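Local coordinates for CAG pathogenicity island protein 13 (Helicobacter pylori, PDB 2G3V) that is of unknown function but is encoded by the cag pathogenicity island, which specifies a type IV secretion system, at residues A[107-112]-A[156-161]; A[45-50]-A[124-129]; A[73-78]-A[134-139]. One frame throughout, in Å; residues are numbered along the deposited sequence.

The chain is all helix and loop, and the three contacts are strung along it with their segments alternating: 45-50, 73-78 and 107-112 come first, then 124-129, 134-139 and 156-161, so the first segments of the three contacts all come before any of their partners. Contact 2 lies nearest the middle of the molecule, its centre about 8 Å from that of the chain. Contacts 1 and 3 sit on opposite sides of the chain's centre, with their own centres about 36 Å apart. Contacts 2 and 3 touch, Phe125 CE1 packing 3.9 Å from Met139 SE, and helix 82-105 borders all three. The crossing order thus draws parts far apart in the sequence together along one helical body.

Contact 1: residues A[107-112]-A[156-161]; sequences PNFLFS and FVMTDE
A Met-aromatic contact joins two loops here: Phe109, in the long connection that follows helix 82-105, meets the selenomethionine Met158 just ahead of helix 160-168. Met158 bends at both chi2 and chi3, and the hooked chain brings its methyl CE obliquely to the Phe109 ring, 3.9 Å from Phe109 CE1. The selenium also comes in obliquely, with SE of Met158 5.0 Å from the Phe109 ring centroid and 43° off the ring normal. Phe109 holds CG anti to its own backbone N (chi1 -176°), which carries the ring out from its loop toward 156-161. Its far corner then meets a second aromatic, Phe109 CZ lying 4.2 Å from Phe156 CD1, and the two side chains run roughly perpendicular to each other. Everything that touches between the segments is apolar, so contact of surfaces does the work. Beyond them, Leu99 of helix 82-105 and Ile118 press on both phenylalanines, and Tyr166 of helix 160-168 sets its ring edge-to-face with Phe109. Thr159 caps the start of helix 160-168 through Glu162 N, directly after Met158. The result is a Met-aromatic cluster where two loops pack on helix 82-105 in this all-helical fold.

Contact 2: residues A[45-50]-A[124-129]; sequences IKTMHD and PFFSKP
Met48, on helix 35-57, lays its side chain over the Phe126 ring in a combined CH-pi and Met-aromatic contact. Its CG sits 3.6 Å from the centroid of the Phe126 ring and only 10° off the normal, so the methylene stands almost exactly over the middle of one face. The selenium is the next atom out and has slid away from the centre: SE of Met48 is 4.4 Å from the same Phe126 centroid, 35° off the normal. It sits obliquely to the ring, 3.9 Å from Phe126 CD2. Thr47 adds a looser touch at the far end, with its CG2 4.4 Å from Phe126 CZ.

Phe126 gets there by placing CG anti to its backbone N (chi1 173°), which swings the ring out of the turn between the 3-10 segment and helix 128-133 and toward helix 35-57. Phe51, three residues further along the same helix as Met48, meets the same ring edge-to-face, while Leu119, Phe122 and Leu123 pack on Met48. Thr47 turns its hydroxyl back to Asp43 O on its own helix, leaving the methyl for the aromatic.

Further out, the neighbouring Phe125 packs against helix 136-149, and its carbonyl accepts from Tyr89 OH. Ser127 then starts helix 128-133 as its N-cap, with its OG bonded to Ile130 N.

Contact 3: residues A[73-78]-A[134-139]; sequences YRAVIK and MSIREM
The first turn of helix 136-149 packs against the short helix 73-79, and Ile136 is the residue that bridges them. Its CD1 methyl makes the contact, reaching across to Val76 and, less closely, to Ala75. Ile136 CD1 lies 3.3 Å from Val76 CG2, tighter than usual van der Waals contact, though at 2.30 Å resolution a few tenths of an ångström in the model may account for part of that. The same CD1 is 4.2 Å from the CB of Ala75, so the methyl meets two consecutive residues of the helix. Both torsions of Ile136 lie near -60° (chi1 -58°, chi2 -58°); the first sets CG1 anti to the carbonyl carbon and the second turns CD1 to its meeting with Val76. The two backbones come closest at this same pair, with Val76 CA 6.4 Å from Ile136 CA.

Ser135, just before Ile136, forms a capping box with Glu138 in the first turn, though both bonds are weak: Glu138 N gives to Ser135 OG at 3.4 Å, and Ser135 N gives to Glu138 OE1 at 3.5 Å. The box marks the start of the helix, with Ser135 as its N-cap. Around the apolar patch, Met70, in a loop, and Phe85 of helix 82-105 pack on Val76, and Ile80 on Ile136.

Only aliphatic groups meet between these segments and no polar bond joins them, consistent with the two helices being held here by dispersion and the burial of methyls.

Contact 1: residues A[107-112]-A[156-161]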
loop_
_atom_site.group_PDB
_atom_site.type_symbol
_atom_site.label_atom_id
_atom_site.label_comp_id
_atom_site.label_asym_id
_atom_site.label_seq_id
_atom_site.Cartn_x
_atom_site.Cartn_y
_atom_site.Cartn_z
ATOM N N PRO A 107 4.409 -17.791 2.315
ATOM C CA PRO A 107 4.026 -18.009 0.916
ATOM C C PRO A 107 2.583 -17.703 0.534
ATOM O O PRO A 107 2.345 -16.956 -0.416
ATOM C CB PRO A 107 4.388 -19.471 0.690
ATOM C CG PRO A 107 5.652 -19.589 1.442
ATOM C CD PRO A 107 5.317 -18.868 2.760
ATOM N N ASN A 108 1.631 -18.263 1.281
ATOM C CA ASN A 108 0.202 -18.087 1.005
ATOM C C ASN A 108 -0.416 -16.727 1.330
ATOM O O ASN A 108 -1.618 -16.532 1.155
ATOM C CB ASN A 108 -0.606 -19.183 1.700
ATOM C CG ASN A 108 -0.343 -20.558 1.125
ATOM O OD1 ASN A 108 -0.543 -21.570 1.801
ATOM N ND2 ASN A 108 0.093 -20.608 -0.131
ATOM N N PHE A 109 0.388 -15.790 1.818
ATOM C CA PHE A 109 -0.126 -14.457 2.098
ATOM C C PHE A 109 -0.152 -13.902 0.682
ATOM O O PHE A 109 0.883 -13.895 0.011
ATOM C CB PHE A 109 0.862 -13.692 2.970
ATOM C CG PHE A 109 0.380 -12.348 3.389
ATOM C CD1 PHE A 109 -0.473 -12.216 4.476
ATOM C CD2 PHE A 109 0.751 -11.211 2.672
ATOM C CE1 PHE A 109 -0.961 -10.962 4.848
ATOM C CE2 PHE A 109 0.272 -9.954 3.030
ATOM C CZ PHE A 109 -0.585 -9.825 4.120
ATOM N N LEU A 110 -1.312 -13.443 0.227
ATOM C CA LEU A 110 -1.471 -12.972 -1.154
ATOM C C LEU A 110 -1.870 -14.246 -1.905
ATOM O O LEU A 110 -1.260 -14.629 -2.906
ATOM C CB LEU A 110 -0.160 -12.446 -1.755
ATOM C CG LEU A 110 0.473 -11.142 -1.277
ATOM C CD1 LEU A 110 1.723 -10.890 -2.129
ATOM C CD2 LEU A 110 -0.510 -9.982 -1.410
ATOM N N PHE A 111 -2.908 -14.881 -1.378
ATOM C CA PHE A 111 -3.469 -16.134 -1.855
ATOM C C PHE A 111 -4.376 -15.969 -3.078
ATOM O O PHE A 111 -4.253 -16.700 -4.069
ATOM C CB PHE A 111 -4.270 -16.747 -0.699
ATOM C CG PHE A 111 -4.480 -18.237 -0.801
ATOM C CD1 PHE A 111 -3.397 -19.114 -0.758
ATOM C CD2 PHE A 111 -5.769 -18.764 -0.877
ATOM C CE1 PHE A 111 -3.589 -20.490 -0.781
ATOM C CE2 PHE A 111 -5.981 -20.152 -0.904
ATOM C CZ PHE A 111 -4.885 -21.017 -0.854
ATOM N N SER A 112 -5.286 -15.005 -3.010
ATOM C CA SER A 112 -6.236 -14.785 -4.092
ATOM C C SER A 112 -6.137 -13.395 -4.658
ATOM O O SER A 112 -5.258 -12.620 -4.285
ATOM C CB SER A 112 -7.649 -14.962 -3.572
ATOM O OG SER A 112 -7.983 -13.871 -2.723
ATOM N N PHE A 156 0.752 -5.807 8.651
ATOM C CA PHE A 156 1.645 -6.816 8.066
ATOM C C PHE A 156 2.602 -7.552 8.999
ATOM O O PHE A 156 3.412 -8.353 8.551
ATOM C CB PHE A 156 2.443 -6.181 6.931
ATOM C CG PHE A 156 1.598 -5.406 5.966
ATOM C CD1 PHE A 156 0.483 -5.996 5.363
ATOM C CD2 PHE A 156 1.909 -4.092 5.656
ATOM C CE1 PHE A 156 -0.311 -5.277 4.459
ATOM C CE2 PHE A 156 1.129 -3.368 4.758
ATOM C CZ PHE A 156 0.013 -3.963 4.156
ATOM N N VAL A 157 2.507 -7.285 10.296
ATOM C CA VAL A 157 3.360 -7.945 11.279
ATOM C C VAL A 157 2.601 -9.186 11.724
ATOM O O VAL A 157 1.737 -9.111 12.594
ATOM C CB VAL A 157 3.608 -7.029 12.499
ATOM C CG1 VAL A 157 4.501 -7.731 13.514
ATOM C CG2 VAL A 157 4.240 -5.731 12.041
HETATM N N MSE A 158 2.920 -10.325 11.127
HETATM C CA MSE A 158 2.226 -11.568 11.450
HETATM C C MSE A 158 2.585 -12.200 12.793
HETATM O O MSE A 158 3.668 -11.989 13.333
HETATM C CB MSE A 158 2.457 -12.605 10.342
HETATM C CG MSE A 158 2.313 -12.058 8.928
HETATM SE SE MSE A 158 0.736 -10.992 8.662
HETATM C CE MSE A 158 -0.565 -12.397 8.431
ATOM N N THR A 159 1.647 -12.984 13.318
ATOM C CA THR A 159 1.829 -13.696 14.577
ATOM C C THR A 159 1.902 -15.176 14.215
ATOM O O THR A 159 1.539 -15.559 13.102
ATOM C CB THR A 159 0.637 -13.484 15.519
ATOM O OG1 THR A 159 -0.516 -14.142 14.981
ATOM C CG2 THR A 159 0.346 -11.998 15.681
ATOM N N ASP A 160 2.368 -16.019 15.131
ATOM C CA ASP A 160 2.441 -17.443 14.817
ATOM C C ASP A 160 1.059 -17.948 14.427
ATOM O O ASP A 160 0.913 -18.719 13.488
ATOM C CB ASP A 160 2.966 -18.250 16.007
ATOM C CG ASP A 160 4.476 -18.137 16.175
ATOM O OD1 ASP A 160 5.199 -18.267 15.158
ATOM O OD2 ASP A 160 4.936 -17.935 17.325
ATOM N N GLU A 161 0.045 -17.497 15.154
ATOM C CA GLU A 161 -1.325 -17.897 14.882
ATOM C C GLU A 161 -1.677 -17.570 13.436
ATOM O O GLU A 161 -2.238 -18.402 12.717
ATOM C CB GLU A 161 -2.279 -17.174 15.840
ATOM C CG GLU A 161 -3.753 -17.579 15.723
ATOM C CD GLU A 161 -4.589 -17.047 16.881
ATOM O OE1 GLU A 161 -4.626 -15.814 17.081
ATOM O OE2 GLU A 161 -5.204 -17.861 17.600
#

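Contact 2: residues A[45-50]-A[124-129]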
loop_
_atom_site.group_PDB
_atom_site.type_symbol
_atom_site.label_atom_id
_atom_site.label_comp_id
_atom_site.label_asym_id
_atom_site.label_seq_id
_atom_site.Cartn_x
_atom_site.Cartn_y
_atom_site.Cartn_z
ATOM N N ILE A 45 4.673 -4.036 -5.559
ATOM C CA ILE A 45 4.959 -3.595 -4.206
ATOM C C ILE A 45 6.412 -3.120 -4.153
ATOM O O ILE A 45 6.720 -2.132 -3.505
ATOM C CB ILE A 45 4.732 -4.753 -3.181
ATOM C CG1 ILE A 45 3.249 -5.149 -3.179
ATOM C CG2 ILE A 45 5.196 -4.334 -1.774
ATOM C CD1 ILE A 45 2.907 -6.304 -2.255
ATOM N N LYS A 46 7.286 -3.830 -4.853
ATOM C CA LYS A 46 8.718 -3.503 -4.898
ATOM C C LYS A 46 8.980 -2.189 -5.630
ATOM O O LYS A 46 9.806 -1.393 -5.211
ATOM C CB LYS A 46 9.490 -4.639 -5.586
ATOM C CG LYS A 46 10.954 -4.370 -5.768
ATOM C CD LYS A 46 11.667 -4.352 -4.443
ATOM C CE LYS A 46 13.162 -4.179 -4.650
ATOM N NZ LYS A 46 13.950 -4.194 -3.391
ATOM N N THR A 47 8.284 -1.981 -6.741
ATOM C CA THR A 47 8.437 -0.750 -7.506
ATOM C C THR A 47 8.016 0.452 -6.645
ATOM O O THR A 47 8.662 1.493 -6.666
ATOM C CB THR A 47 7.585 -0.816 -8.786
ATOM O OG1 THR A 47 7.920 -2.023 -9.476
ATOM C CG2 THR A 47 7.850 0.389 -9.702
HETATM N N MSE A 48 6.943 0.309 -5.879
HETATM C CA MSE A 48 6.483 1.412 -5.042
HETATM C C MSE A 48 7.459 1.634 -3.886
HETATM O O MSE A 48 7.834 2.775 -3.553
HETATM C CB MSE A 48 5.074 1.127 -4.503
HETATM C CG MSE A 48 4.027 0.981 -5.593
HETATM SE SE MSE A 48 2.237 0.941 -4.922
HETATM C CE MSE A 48 2.083 -0.915 -4.457
ATOM N N HIS A 49 7.875 0.537 -3.270
ATOM C CA HIS A 49 8.814 0.610 -2.162
ATOM C C HIS A 49 10.082 1.380 -2.519
ATOM O O HIS A 49 10.616 2.121 -1.696
ATOM C CB HIS A 49 9.182 -0.797 -1.685
ATOM C CG HIS A 49 10.322 -0.825 -0.714
ATOM N ND1 HIS A 49 11.640 -0.728 -1.107
ATOM C CD2 HIS A 49 10.340 -0.895 0.639
ATOM C CE1 HIS A 49 12.419 -0.742 -0.040
ATOM N NE2 HIS A 49 11.656 -0.839 1.034
ATOM N N ASP A 50 10.570 1.201 -3.742
ATOM C CA ASP A 50 11.768 1.912 -4.165
ATOM C C ASP A 50 11.431 3.373 -4.432
ATOM O O ASP A 50 12.233 4.261 -4.152
ATOM C CB ASP A 50 12.366 1.263 -5.425
ATOM C CG ASP A 50 12.731 -0.215 -5.207
ATOM O OD1 ASP A 50 13.306 -0.535 -4.130
ATOM O OD2 ASP A 50 12.456 -1.056 -6.104
ATOM N N PRO A 124 -2.577 5.863 -3.394
ATOM C CA PRO A 124 -2.841 7.310 -3.245
ATOM C C PRO A 124 -1.586 8.193 -3.210
ATOM O O PRO A 124 -1.654 9.404 -3.409
ATOM C CB PRO A 124 -3.607 7.388 -1.924
ATOM C CG PRO A 124 -4.320 6.094 -1.884
ATOM C CD PRO A 124 -3.263 5.109 -2.331
ATOM N N PHE A 125 -0.444 7.576 -2.935
ATOM C CA PHE A 125 0.817 8.295 -2.870
ATOM C C PHE A 125 1.765 7.826 -3.961
ATOM O O PHE A 125 2.919 8.229 -3.990
ATOM C CB PHE A 125 1.485 8.081 -1.506
ATOM C CG PHE A 125 0.758 8.724 -0.358
ATOM C CD1 PHE A 125 0.752 10.111 -0.204
ATOM C CD2 PHE A 125 0.060 7.942 0.560
ATOM C CE1 PHE A 125 0.053 10.716 0.851
ATOM C CE2 PHE A 125 -0.644 8.527 1.625
ATOM C CZ PHE A 125 -0.651 9.921 1.771
ATOM N N PHE A 126 1.282 6.984 -4.869
ATOM C CA PHE A 126 2.151 6.479 -5.924
ATOM C C PHE A 126 1.625 6.734 -7.341
ATOM O O PHE A 126 2.373 7.097 -8.252
ATOM C CB PHE A 126 2.396 4.979 -5.714
ATOM C CG PHE A 126 3.144 4.338 -6.835
ATOM C CD1 PHE A 126 4.510 4.570 -6.994
ATOM C CD2 PHE A 126 2.477 3.532 -7.771
ATOM C CE1 PHE A 126 5.198 4.022 -8.052
ATOM C CE2 PHE A 126 3.160 2.982 -8.838
ATOM C CZ PHE A 126 4.521 3.225 -8.981
ATOM N N SER A 127 0.330 6.534 -7.517
ATOM C CA SER A 127 -0.308 6.736 -8.807
ATOM C C SER A 127 -0.449 8.201 -9.196
ATOM O O SER A 127 -0.967 9.019 -8.420
ATOM C CB SER A 127 -1.685 6.084 -8.806
ATOM O OG SER A 127 -2.572 6.840 -9.598
ATOM N N LYS A 128 0.008 8.522 -10.407
ATOM C CA LYS A 128 -0.076 9.890 -10.915
ATOM C C LYS A 128 -1.522 10.342 -11.093
ATOM O O LYS A 128 -1.863 11.467 -10.765
ATOM C CB LYS A 128 0.646 10.020 -12.253
ATOM C CG LYS A 128 0.589 11.444 -12.809
ATOM C CD LYS A 128 1.354 11.550 -14.111
ATOM C CE LYS A 128 2.818 11.170 -13.930
ATOM N NZ LYS A 128 3.469 11.086 -15.255
ATOM N N PRO A 129 -2.388 9.469 -11.630
ATOM C CA PRO A 129 -3.781 9.886 -11.808
ATOM C C PRO A 129 -4.458 10.204 -10.478
ATOM O O PRO A 129 -5.141 11.207 -10.362
ATOM C CB PRO A 129 -4.419 8.682 -12.510
ATOM C CG PRO A 129 -3.272 8.057 -13.211
ATOM C CD PRO A 129 -2.150 8.151 -12.239
#

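Contact 3: residues A[73-78]-A[134-139]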
loop_
_atom_site.group_PDB
_atom_site.type_symbol
_atom_site.label_atom_id
_atom_site.label_comp_id
_atom_site.label_asym_id
_atom_site.label_seq_id
_atom_site.Cartn_x
_atom_site.Cartn_y
_atom_site.Cartn_z
ATOM N N TYR A 73 1.336 22.340 -8.492
ATOM C CA TYR A 73 2.562 22.208 -7.713
ATOM C C TYR A 73 2.690 23.480 -6.877
ATOM O O TYR A 73 2.958 23.434 -5.679
ATOM C CB TYR A 73 3.752 22.061 -8.666
ATOM C CG TYR A 73 5.111 22.301 -8.051
ATOM C CD1 TYR A 73 5.772 21.299 -7.334
ATOM C CD2 TYR A 73 5.756 23.529 -8.223
ATOM C CE1 TYR A 73 7.052 21.513 -6.810
ATOM C CE2 TYR A 73 7.022 23.751 -7.704
ATOM C CZ TYR A 73 7.672 22.743 -7.002
ATOM O OH TYR A 73 8.936 22.977 -6.513
ATOM N N ARG A 74 2.477 24.613 -7.532
ATOM C CA ARG A 74 2.535 25.925 -6.892
ATOM C C ARG A 74 2.099 25.906 -5.415
ATOM O O ARG A 74 2.907 26.023 -4.506
ATOM C CB ARG A 74 1.616 26.889 -7.656
ATOM C CG ARG A 74 1.690 28.345 -7.224
ATOM C CD ARG A 74 0.394 29.107 -7.503
ATOM N NE ARG A 74 -0.585 28.983 -6.423
ATOM C CZ ARG A 74 -0.346 29.276 -5.146
ATOM N NH1 ARG A 74 -1.303 29.137 -4.233
ATOM N NH2 ARG A 74 0.854 29.694 -4.778
ATOM N N ALA A 75 0.800 25.738 -5.219
ATOM C CA ALA A 75 0.110 25.744 -3.923
ATOM C C ALA A 75 0.504 24.651 -2.951
ATOM O O ALA A 75 0.441 24.835 -1.744
ATOM C CB ALA A 75 -1.395 25.678 -4.168
ATOM N N VAL A 76 0.900 23.503 -3.487
ATOM C CA VAL A 76 1.283 22.391 -2.646
ATOM C C VAL A 76 2.521 22.711 -1.816
ATOM O O VAL A 76 2.562 22.389 -0.628
ATOM C CB VAL A 76 1.536 21.125 -3.495
ATOM C CG1 VAL A 76 1.919 19.968 -2.595
ATOM C CG2 VAL A 76 0.289 20.783 -4.315
ATOM N N ILE A 77 3.524 23.345 -2.420
ATOM C CA ILE A 77 4.734 23.668 -1.668
ATOM C C ILE A 77 4.486 24.718 -0.598
ATOM O O ILE A 77 5.199 24.771 0.398
ATOM C CB ILE A 77 5.897 24.130 -2.581
ATOM C CG1 ILE A 77 5.415 25.187 -3.571
ATOM C CG2 ILE A 77 6.501 22.933 -3.281
ATOM C CD1 ILE A 77 6.467 25.630 -4.588
ATOM N N LYS A 78 3.463 25.542 -0.797
ATOM C CA LYS A 78 3.115 26.582 0.168
ATOM C C LYS A 78 2.177 26.018 1.240
ATOM O O LYS A 78 2.414 26.159 2.441
ATOM C CB LYS A 78 2.431 27.759 -0.543
ATOM C CG LYS A 78 3.325 28.481 -1.555
ATOM C CD LYS A 78 4.469 29.230 -0.868
ATOM C CE LYS A 78 5.524 29.699 -1.863
ATOM N NZ LYS A 78 6.286 28.553 -2.447
HETATM N N MSE A 134 -6.573 14.540 -6.903
HETATM C CA MSE A 134 -6.755 15.034 -5.535
HETATM C C MSE A 134 -6.651 16.538 -5.478
HETATM O O MSE A 134 -6.239 17.176 -6.447
HETATM C CB MSE A 134 -5.704 14.463 -4.586
HETATM C CG MSE A 134 -5.950 13.056 -4.088
HETATM SE SE MSE A 134 -4.718 12.780 -2.619
HETATM C CE MSE A 134 -5.968 12.867 -1.173
ATOM N N SER A 135 -7.032 17.097 -4.332
ATOM C CA SER A 135 -6.943 18.534 -4.101
ATOM C C SER A 135 -5.910 18.738 -2.996
ATOM O O SER A 135 -5.384 17.770 -2.450
ATOM C CB SER A 135 -8.299 19.102 -3.672
ATOM O OG SER A 135 -8.773 18.468 -2.505
ATOM N N ILE A 136 -5.610 19.994 -2.679
ATOM C CA ILE A 136 -4.640 20.304 -1.634
ATOM C C ILE A 136 -5.119 19.771 -0.290
ATOM O O ILE A 136 -4.437 18.979 0.361
ATOM C CB ILE A 136 -4.441 21.822 -1.512
ATOM C CG1 ILE A 136 -3.969 22.394 -2.856
ATOM C CG2 ILE A 136 -3.469 22.135 -0.392
ATOM C CD1 ILE A 136 -2.693 21.789 -3.384
ATOM N N ARG A 137 -6.309 20.206 0.109
ATOM C CA ARG A 137 -6.897 19.798 1.379
ATOM C C ARG A 137 -6.936 18.286 1.511
ATOM O O ARG A 137 -6.538 17.723 2.529
ATOM C CB ARG A 137 -8.311 20.364 1.503
ATOM C CG ARG A 137 -8.387 21.895 1.490
ATOM C CD ARG A 137 -7.725 22.506 2.716
ATOM N NE ARG A 137 -6.296 22.224 2.757
ATOM C CZ ARG A 137 -5.480 22.602 3.736
ATOM N NH1 ARG A 137 -5.950 23.285 4.776
ATOM N NH2 ARG A 137 -4.189 22.302 3.674
ATOM N N GLU A 138 -7.438 17.631 0.476
ATOM C CA GLU A 138 -7.509 16.172 0.461
ATOM C C GLU A 138 -6.144 15.580 0.798
ATOM O O GLU A 138 -6.019 14.715 1.662
ATOM C CB GLU A 138 -7.923 15.683 -0.926
ATOM C CG GLU A 138 -9.405 15.527 -1.144
ATOM C CD GLU A 138 -9.739 15.294 -2.609
ATOM O OE1 GLU A 138 -9.049 14.466 -3.256
ATOM O OE2 GLU A 138 -10.689 15.939 -3.104
HETATM N N MSE A 139 -5.116 16.056 0.105
HETATM C CA MSE A 139 -3.769 15.546 0.320
HETATM C C MSE A 139 -3.291 15.799 1.740
HETATM O O MSE A 139 -2.710 14.922 2.370
HETATM C CB MSE A 139 -2.801 16.188 -0.686
HETATM C CG MSE A 139 -1.363 15.647 -0.654
HETATM SE SE MSE A 139 -1.163 13.797 -1.194
HETATM C CE MSE A 139 -1.437 14.011 -3.095
#